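Local coordinates for hydroxyethylphosphonate dioxygenase (Streptomyces albus, PDB 6B9R) that oxidatively cleaves 2-hydroxyethylphosphonate at a non-haem iron(II) centre, yielding hydroxymethylphosphonate in phosphonate metabolism, at the interface of chains A and B. Coordinates in Å, arbitrary orientation; residue numbers count along the deposited sequence, not the author numbering. Chains: chain A/B, Hydroxyethylphosphonate dioxygenase.

The interface of chains A and B. Residues chain A 150, 186-187, 212; chain B 431, 434, 442.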
loop_
_atom_site.group_PDB
_atom_site.type_symbol
_atom_site.label_atom_id
_atom_site.label_comp_id
_atom_site.label_asym_id
_atom_site.label_seq_id
_atom_site.Cartn_x
_atom_site.Cartn_y
_atom_site.Cartn_z
ATOM N N LEU A 150 -15.526 -3.013 -8.983
ATOM C CA LEU A 150 -14.607 -2.614 -7.920
ATOM C C LEU A 150 -13.788 -1.390 -8.314
ATOM O O LEU A 150 -13.553 -0.504 -7.486
ATOM C CB LEU A 150 -13.677 -3.772 -7.544
ATOM C CG LEU A 150 -12.578 -3.384 -6.540
ATOM C CD1 LEU A 150 -13.154 -2.750 -5.264
ATOM C CD2 LEU A 150 -11.686 -4.569 -6.197
ATOM N N PRO A 186 -15.965 3.008 -6.216
ATOM C CA PRO A 186 -16.159 1.572 -6.447
ATOM C C PRO A 186 -17.612 1.139 -6.268
ATOM O O PRO A 186 -18.322 1.631 -5.390
ATOM C CB PRO A 186 -15.257 0.925 -5.386
ATOM C CG PRO A 186 -14.180 1.921 -5.143
ATOM C CD PRO A 186 -14.874 3.274 -5.260
ATOM N N PHE A 187 -18.042 0.209 -7.127
ATOM C CA PHE A 187 -19.331 -0.482 -7.054
ATOM C C PHE A 187 -20.536 0.449 -7.210
ATOM O O PHE A 187 -21.670 0.061 -6.899
ATOM C CB PHE A 187 -19.442 -1.294 -5.760
ATOM C CG PHE A 187 -18.450 -2.408 -5.679
ATOM C CD1 PHE A 187 -18.548 -3.497 -6.533
ATOM C CD2 PHE A 187 -17.411 -2.360 -4.768
ATOM C CE1 PHE A 187 -17.637 -4.527 -6.474
ATOM C CE2 PHE A 187 -16.497 -3.395 -4.698
ATOM C CZ PHE A 187 -16.608 -4.478 -5.562
ATOM N N LEU A 212 -6.861 -0.039 -2.752
ATOM C CA LEU A 212 -7.867 -1.067 -2.475
ATOM C C LEU A 212 -7.515 -2.403 -3.112
ATOM O O LEU A 212 -7.829 -3.465 -2.559
ATOM C CB LEU A 212 -9.243 -0.622 -2.982
ATOM C CG LEU A 212 -10.207 0.080 -2.037
ATOM C CD1 LEU A 212 -11.517 0.382 -2.780
ATOM C CD2 LEU A 212 -10.470 -0.760 -0.806
ATOM N N LEU B 431 -12.627 2.137 2.165
ATOM C CA LEU B 431 -13.682 1.276 2.690
ATOM C C LEU B 431 -14.839 2.099 3.240
ATOM O O LEU B 431 -16.006 1.725 3.079
ATOM C CB LEU B 431 -13.130 0.352 3.774
ATOM C CG LEU B 431 -12.074 -0.668 3.350
ATOM C CD1 LEU B 431 -11.556 -1.421 4.564
ATOM C CD2 LEU B 431 -12.659 -1.622 2.322
ATOM N N MET B 434 -17.054 3.427 0.373
ATOM C CA MET B 434 -17.769 2.446 -0.435
ATOM C C MET B 434 -19.263 2.464 -0.124
ATOM O O MET B 434 -19.655 2.604 1.040
ATOM C CB MET B 434 -17.229 1.040 -0.174
ATOM C CG MET B 434 -16.069 0.631 -1.038
ATOM S SD MET B 434 -15.672 -1.084 -0.696
ATOM C CE MET B 434 -14.436 -1.393 -1.946
ATOM N N TYR B 442 -16.205 -6.914 -2.579
ATOM C CA TYR B 442 -14.798 -6.541 -2.558
ATOM C C TYR B 442 -13.943 -7.703 -2.067
ATOM O O TYR B 442 -12.871 -7.982 -2.618
ATOM C CB TYR B 442 -14.613 -5.304 -1.680
ATOM C CG TYR B 442 -13.176 -4.989 -1.343
ATOM C CD1 TYR B 442 -12.250 -4.723 -2.346
ATOM C CD2 TYR B 442 -12.741 -4.954 -0.031
ATOM C CE1 TYR B 442 -10.928 -4.433 -2.044
ATOM C CE2 TYR B 442 -11.421 -4.654 0.274
ATOM C CZ TYR B 442 -10.526 -4.397 -0.739
ATOM O OH TYR B 442 -9.217 -4.104 -0.435
#
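One patch of the two-fold interface of this cupin-type dioxygenase, repeated with the chains exchanged, brings B:Tyr442, on helix 439-443, and B:Met434, just after helix 425-433, against A:Leu212 and the loop residues A:Leu150 and A:Phe187. The phenol OH of B:Tyr442 donates a hydrogen bond to the backbone O of A:Leu212, 2.6 Å away. The hydroxyl lies in the plane of the A:Leu212 carbonyl, on a lone pair of O (C=O...OH angle 135°), while that O sits at the tyrosine ring's edge. At B:Tyr442 a chi1 of 168° swings CG away from the backbone N, carrying the ring edge to A:Leu150 and the hydroxyl to A:Leu212. A:Leu150 CD2 meets this edge in plane; its CD1 is raised towards the side of A:Leu212 CD2, 3.6 Å from B:Tyr442 CD1. A:Leu212 CD2 lies over one ring face at the hydroxyl end, 3.6 Å from B:Tyr442 CZ. Replacing B:Tyr442 by an alanine would probably leave the A:Leu212 carbonyl without this donor and open a gap between the A:Leu150 methyls and A:Leu212 CD2. B:Met434, extended beyond CG, points CE at A:Leu212 CD1, tip to tip at 3.5 Å. The same methyl lies in plane at the edge of the A:Phe187 ring, which crosses the B:Tyr442 side chain nearly at a right angle. A:Leu150 follows the iron ligand A:His149, and A:Phe187 precedes strand 190-194, which begins with the ligand A:His190; chain B's C-terminal part thereby rests on loops adjoining metal-binding segments and may help to hold them, in what is probably the biological dimer.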